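Local coordinates for trehalose-6-phosphate phosphatase (Neosartorya fumigata, PDB 5DXL), which belongs to the haloacid dehalogenase (HAD) superfamily of phosphatases, with a Rossmann-like core domain and a smaller cap domain, at residues 17-30 / 207-221. Sequence-based numbering, arbitrary orientation.
Sequences KARKRLFMFDYDGT and QAPEFVLCLGDDFTD
L22 N and L213 N each find a carbonyl across the seam, F211 O and L22 O, and the exchange repeats through M24, L215 and D26, binding strand 21-25 parallel to strand 211-216. On one face F23 reaches back toward F211: with CG anti to the carbonyl carbon (chi1 -66°), its CE1 has L213 CD2 at the ring edge, and CZ lies 3.5 Å from F211 CE2, the ring planes 51° apart. M24, a selenomethionine on the other face, bends at chi3, bringing CE 4.1 Å from V212 CG1. E210, next to F211, starts with CB 3.6 Å from A18 CB; its chain extends to CD, 3.5 Å from R19 NH1. OE1 accepts a nearly straight bond from R19 N (3.1 Å) and another from the water bound by K20 N; it sits above the guanidinium plane, so the salt bridge to NH1 has no N-H directed at it, and OE2 also faces NH1. Near the C-terminal ends of the two strands D26 OD2 lies 2.5 Å from D221 OD2, and K190 forms salt bridges with D26 OD1 and D221 OD1. The DYDGT loop and GDDxxD acids clustered there mark the HAD-type Rossmann-like core.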
loop_
_atom_site.group_PDB
_atom_site.type_symbol
_atom_site.label_atom_id
_atom_site.label_comp_id
_atom_site.label_asym_id
_atom_site.label_seq_id
_atom_site.Cartn_x
_atom_site.Cartn_y
_atom_site.Cartn_z
ATOM N N LYS A 17 -17.032 15.584 -12.082
ATOM C CA LYS A 17 -18.383 15.066 -11.925
ATOM C C LYS A 17 -18.617 14.498 -10.521
ATOM O O LYS A 17 -19.714 14.584 -9.965
ATOM C CB LYS A 17 -18.632 13.996 -12.990
ATOM C CG LYS A 17 -20.049 13.487 -13.117
ATOM C CD LYS A 17 -20.142 12.562 -14.328
ATOM C CE LYS A 17 -21.519 11.946 -14.470
ATOM N NZ LYS A 17 -22.567 12.983 -14.678
ATOM N N ALA A 18 -17.568 13.928 -9.942
ATOM C CA ALA A 18 -17.684 13.214 -8.682
ATOM C C ALA A 18 -17.870 14.130 -7.483
ATOM O O ALA A 18 -17.153 15.114 -7.324
ATOM C CB ALA A 18 -16.450 12.336 -8.471
ATOM N N ARG A 19 -18.815 13.779 -6.619
ATOM C CA ARG A 19 -19.047 14.555 -5.411
ATOM C C ARG A 19 -18.114 14.108 -4.296
ATOM O O ARG A 19 -17.752 14.899 -3.425
ATOM C CB ARG A 19 -20.508 14.437 -4.965
ATOM C CG ARG A 19 -21.489 15.052 -5.959
ATOM C CD ARG A 19 -22.933 14.876 -5.515
ATOM N NE ARG A 19 -23.233 13.484 -5.191
ATOM C CZ ARG A 19 -23.504 12.544 -6.093
ATOM N NH1 ARG A 19 -23.510 12.842 -7.386
ATOM N NH2 ARG A 19 -23.762 11.302 -5.701
ATOM N N LYS A 20 -17.728 12.834 -4.335
ATOM C CA LYS A 20 -16.776 12.270 -3.385
ATOM C C LYS A 20 -15.647 11.587 -4.148
ATOM O O LYS A 20 -15.892 10.802 -5.072
ATOM C CB LYS A 20 -17.428 11.245 -2.455
ATOM C CG LYS A 20 -18.472 11.788 -1.488
ATOM C CD LYS A 20 -18.854 10.676 -0.518
ATOM C CE LYS A 20 -20.249 10.861 0.050
ATOM N NZ LYS A 20 -20.728 9.583 0.643
ATOM N N ARG A 21 -14.416 11.865 -3.739
ATOM C CA ARG A 21 -13.241 11.307 -4.419
ATOM C C ARG A 21 -12.356 10.572 -3.430
ATOM O O ARG A 21 -12.198 11.012 -2.290
ATOM C CB ARG A 21 -12.421 12.408 -5.102
ATOM C CG ARG A 21 -13.127 13.246 -6.178
ATOM C CD ARG A 21 -13.910 14.390 -5.564
ATOM N NE ARG A 21 -14.201 15.415 -6.561
ATOM C CZ ARG A 21 -13.600 16.595 -6.637
ATOM N NH1 ARG A 21 -12.656 16.940 -5.767
ATOM N NH2 ARG A 21 -13.965 17.443 -7.590
ATOM N N LEU A 22 -11.765 9.466 -3.878
ATOM C CA LEU A 22 -10.832 8.704 -3.050
ATOM C C LEU A 22 -9.504 8.565 -3.772
ATOM O O LEU A 22 -9.477 8.163 -4.936
ATOM C CB LEU A 22 -11.399 7.325 -2.726
ATOM C CG LEU A 22 -10.461 6.335 -2.038
ATOM C CD1 LEU A 22 -10.054 6.811 -0.643
ATOM C CD2 LEU A 22 -11.124 4.965 -1.960
ATOM N N PHE A 23 -8.422 8.929 -3.086
ATOM C CA PHE A 23 -7.063 8.800 -3.630
ATOM C C PHE A 23 -6.237 7.871 -2.757
ATOM O O PHE A 23 -6.218 8.024 -1.533
ATOM C CB PHE A 23 -6.373 10.166 -3.698
ATOM C CG PHE A 23 -6.998 11.125 -4.675
ATOM C CD1 PHE A 23 -6.501 11.244 -5.959
ATOM C CD2 PHE A 23 -8.065 11.933 -4.295
ATOM C CE1 PHE A 23 -7.068 12.136 -6.860
ATOM C CE2 PHE A 23 -8.639 12.820 -5.197
ATOM C CZ PHE A 23 -8.136 12.935 -6.469
HETATM N N MSE A 24 -5.572 6.890 -3.359
HETATM C CA MSE A 24 -4.671 6.026 -2.612
HETATM C C MSE A 24 -3.336 5.978 -3.349
HETATM O O MSE A 24 -3.264 5.479 -4.475
HETATM C CB MSE A 24 -5.289 4.625 -2.446
HETATM C CG MSE A 24 -6.598 4.665 -1.660
HETATM SE SE MSE A 24 -7.499 2.930 -1.411
HETATM C CE MSE A 24 -7.944 2.521 -3.247
ATOM N N PHE A 25 -2.297 6.513 -2.714
ATOM C CA PHE A 25 -0.969 6.609 -3.321
ATOM C C PHE A 25 0.078 5.842 -2.542
ATOM O O PHE A 25 0.216 6.065 -1.342
ATOM C CB PHE A 25 -0.481 8.068 -3.350
ATOM C CG PHE A 25 -1.429 9.040 -3.994
ATOM C CD1 PHE A 25 -2.130 8.719 -5.145
ATOM C CD2 PHE A 25 -1.596 10.287 -3.445
ATOM C CE1 PHE A 25 -2.989 9.656 -5.734
ATOM C CE2 PHE A 25 -2.436 11.234 -4.035
ATOM C CZ PHE A 25 -3.121 10.923 -5.175
ATOM N N ASP A 26 0.846 4.986 -3.213
ATOM C CA ASP A 26 2.131 4.586 -2.656
ATOM C C ASP A 26 2.998 5.848 -2.658
ATOM O O ASP A 26 2.700 6.806 -3.376
ATOM C CB ASP A 26 2.746 3.441 -3.482
ATOM C CG ASP A 26 3.903 2.726 -2.775
ATOM O OD1 ASP A 26 4.293 3.101 -1.661
ATOM O OD2 ASP A 26 4.420 1.754 -3.360
ATOM N N TYR A 27 4.047 5.874 -1.838
ATOM C CA TYR A 27 4.905 7.053 -1.793
ATOM C C TYR A 27 6.185 6.836 -2.623
ATOM O O TYR A 27 6.315 7.373 -3.724
ATOM C CB TYR A 27 5.250 7.433 -0.338
ATOM C CG TYR A 27 6.199 8.595 -0.299
ATOM C CD1 TYR A 27 5.792 9.846 -0.746
ATOM C CD2 TYR A 27 7.509 8.435 0.128
ATOM C CE1 TYR A 27 6.662 10.921 -0.760
ATOM C CE2 TYR A 27 8.395 9.507 0.119
ATOM C CZ TYR A 27 7.962 10.740 -0.330
ATOM O OH TYR A 27 8.824 11.808 -0.343
ATOM N N ASP A 28 7.123 6.055 -2.102
ATOM C CA ASP A 28 8.370 5.821 -2.828
ATOM C C ASP A 28 8.124 5.173 -4.180
ATOM O O ASP A 28 7.316 4.260 -4.295
ATOM C CB ASP A 28 9.310 4.940 -2.000
ATOM C CG ASP A 28 9.853 5.667 -0.796
ATOM O OD1 ASP A 28 10.719 6.550 -0.984
ATOM O OD2 ASP A 28 9.403 5.384 0.330
ATOM N N GLY A 29 8.817 5.655 -5.207
ATOM C CA GLY A 29 8.628 5.141 -6.555
ATOM C C GLY A 29 7.370 5.602 -7.276
ATOM O O GLY A 29 7.199 5.330 -8.468
ATOM N N THR A 30 6.503 6.307 -6.556
ATOM C CA THR A 30 5.193 6.676 -7.080
ATOM C C THR A 30 5.032 8.192 -7.048
ATOM O O THR A 30 4.850 8.810 -8.094
ATOM C CB THR A 30 4.066 5.982 -6.276
ATOM O OG1 THR A 30 4.203 4.565 -6.392
ATOM C CG2 THR A 30 2.689 6.380 -6.825
ATOM N N GLN A 207 -23.658 6.331 -1.869
ATOM C CA GLN A 207 -22.718 6.887 -0.898
ATOM C C GLN A 207 -21.259 6.599 -1.259
ATOM O O GLN A 207 -20.341 7.158 -0.661
ATOM C CB GLN A 207 -23.018 6.338 0.497
ATOM C CG GLN A 207 -24.196 7.007 1.181
ATOM C CD GLN A 207 -23.884 8.431 1.602
ATOM O OE1 GLN A 207 -24.096 9.377 0.843
ATOM N NE2 GLN A 207 -23.370 8.589 2.820
ATOM N N ALA A 208 -21.056 5.714 -2.230
ATOM C CA ALA A 208 -19.715 5.342 -2.667
ATOM C C ALA A 208 -19.027 6.511 -3.362
ATOM O O ALA A 208 -19.693 7.390 -3.904
ATOM C CB ALA A 208 -19.781 4.134 -3.594
ATOM N N PRO A 209 -17.682 6.537 -3.348
ATOM C CA PRO A 209 -17.043 7.608 -4.112
ATOM C C PRO A 209 -17.268 7.392 -5.597
ATOM O O PRO A 209 -17.253 6.248 -6.042
ATOM C CB PRO A 209 -15.558 7.476 -3.741
ATOM C CG PRO A 209 -15.396 6.066 -3.325
ATOM C CD PRO A 209 -16.704 5.664 -2.680
ATOM N N GLU A 210 -17.492 8.465 -6.341
ATOM C CA GLU A 210 -17.681 8.379 -7.785
ATOM C C GLU A 210 -16.358 8.534 -8.518
ATOM O O GLU A 210 -16.318 8.574 -9.742
ATOM C CB GLU A 210 -18.658 9.450 -8.273
ATOM C CG GLU A 210 -20.091 9.282 -7.800
ATOM C CD GLU A 210 -20.883 10.565 -7.975
ATOM O OE1 GLU A 210 -20.812 11.432 -7.078
ATOM O OE2 GLU A 210 -21.550 10.717 -9.021
ATOM N N PHE A 211 -15.272 8.642 -7.757
ATOM C CA PHE A 211 -13.947 8.784 -8.353
ATOM C C PHE A 211 -12.941 8.131 -7.424
ATOM O O PHE A 211 -12.868 8.472 -6.245
ATOM C CB PHE A 211 -13.615 10.261 -8.580
ATOM C CG PHE A 211 -12.230 10.520 -9.128
ATOM C CD1 PHE A 211 -12.030 10.738 -10.481
ATOM C CD2 PHE A 211 -11.133 10.585 -8.271
ATOM C CE1 PHE A 211 -10.761 11.005 -10.983
ATOM C CE2 PHE A 211 -9.860 10.852 -8.767
ATOM C CZ PHE A 211 -9.673 11.066 -10.112
ATOM N N VAL A 212 -12.174 7.186 -7.957
ATOM C CA VAL A 212 -11.082 6.559 -7.211
ATOM C C VAL A 212 -9.837 6.592 -8.076
ATOM O O VAL A 212 -9.863 6.128 -9.212
ATOM C CB VAL A 212 -11.385 5.098 -6.825
ATOM C CG1 VAL A 212 -10.228 4.511 -6.037
ATOM C CG2 VAL A 212 -12.681 5.017 -6.026
ATOM N N LEU A 213 -8.764 7.180 -7.558
ATOM C CA LEU A 213 -7.470 7.132 -8.237
ATOM C C LEU A 213 -6.483 6.426 -7.338
ATOM O O LEU A 213 -6.236 6.858 -6.205
ATOM C CB LEU A 213 -6.968 8.533 -8.575
ATOM C CG LEU A 213 -5.558 8.621 -9.191
ATOM C CD1 LEU A 213 -5.455 7.881 -10.527
ATOM C CD2 LEU A 213 -5.179 10.083 -9.397
ATOM N N CYS A 214 -5.925 5.334 -7.842
ATOM C CA CYS A 214 -5.034 4.499 -7.059
ATOM C C CYS A 214 -3.741 4.325 -7.825
ATOM O O CYS A 214 -3.760 3.832 -8.950
ATOM C CB CYS A 214 -5.696 3.154 -6.781
ATOM S SG CYS A 214 -4.672 1.934 -5.924
ATOM N N LEU A 215 -2.637 4.746 -7.214
ATOM C CA LEU A 215 -1.337 4.809 -7.887
ATOM C C LEU A 215 -0.255 4.063 -7.125
ATOM O O LEU A 215 -0.119 4.214 -5.907
ATOM C CB LEU A 215 -0.907 6.272 -8.061
ATOM C CG LEU A 215 -1.595 7.026 -9.207
ATOM C CD1 LEU A 215 -1.724 8.512 -8.880
ATOM C CD2 LEU A 215 -0.756 6.843 -10.459
ATOM N N GLY A 216 0.541 3.284 -7.853
ATOM C CA GLY A 216 1.627 2.541 -7.234
ATOM C C GLY A 216 2.548 1.961 -8.288
ATOM O O GLY A 216 2.122 1.699 -9.416
ATOM N N ASP A 217 3.807 1.742 -7.916
ATOM C CA ASP A 217 4.810 1.290 -8.878
ATOM C C ASP A 217 5.251 -0.152 -8.711
ATOM O O ASP A 217 5.857 -0.713 -9.618
ATOM C CB ASP A 217 6.057 2.166 -8.782
ATOM C CG ASP A 217 6.765 2.009 -7.452
ATOM O OD1 ASP A 217 6.088 2.137 -6.416
ATOM O OD2 ASP A 217 7.992 1.773 -7.442
ATOM N N ASP A 218 4.984 -0.747 -7.557
ATOM C CA ASP A 218 5.657 -2.014 -7.259
ATOM C C ASP A 218 4.733 -3.223 -7.146
ATOM O O ASP A 218 3.529 -3.135 -7.379
ATOM C CB ASP A 218 6.523 -1.858 -5.990
ATOM C CG ASP A 218 5.721 -1.715 -4.686
ATOM O OD1 ASP A 218 4.536 -2.096 -4.593
ATOM O OD2 ASP A 218 6.320 -1.223 -3.709
ATOM N N PHE A 219 5.333 -4.359 -6.804
ATOM C CA PHE A 219 4.630 -5.634 -6.746
ATOM C C PHE A 219 3.542 -5.622 -5.676
ATOM O O PHE A 219 2.464 -6.170 -5.886
ATOM C CB PHE A 219 5.642 -6.764 -6.491
ATOM C CG PHE A 219 5.041 -8.142 -6.474
ATOM C CD1 PHE A 219 4.835 -8.838 -7.654
ATOM C CD2 PHE A 219 4.710 -8.754 -5.273
ATOM C CE1 PHE A 219 4.293 -10.117 -7.640
ATOM C CE2 PHE A 219 4.164 -10.032 -5.254
ATOM C CZ PHE A 219 3.957 -10.711 -6.440
ATOM N N THR A 220 3.818 -4.981 -4.544
ATOM C CA THR A 220 2.847 -4.898 -3.457
ATOM C C THR A 220 1.661 -4.011 -3.836
ATOM O O THR A 220 0.530 -4.240 -3.400
ATOM C CB THR A 220 3.490 -4.363 -2.143
ATOM O OG1 THR A 220 3.433 -2.929 -2.094
ATOM C CG2 THR A 220 4.934 -4.821 -2.033
ATOM N N ASP A 221 1.918 -2.994 -4.652
ATOM C CA ASP A 221 0.864 -2.098 -5.086
ATOM C C ASP A 221 -0.135 -2.786 -6.007
ATOM O O ASP A 221 -1.287 -2.365 -6.095
ATOM C CB ASP A 221 1.475 -0.884 -5.781
ATOM C CG ASP A 221 2.222 0.001 -4.821
ATOM O OD1 ASP A 221 1.813 0.071 -3.645
ATOM O OD2 ASP A 221 3.205 0.633 -5.251
HETATM O O HOH W 1 -19.268 10.901 -5.236
#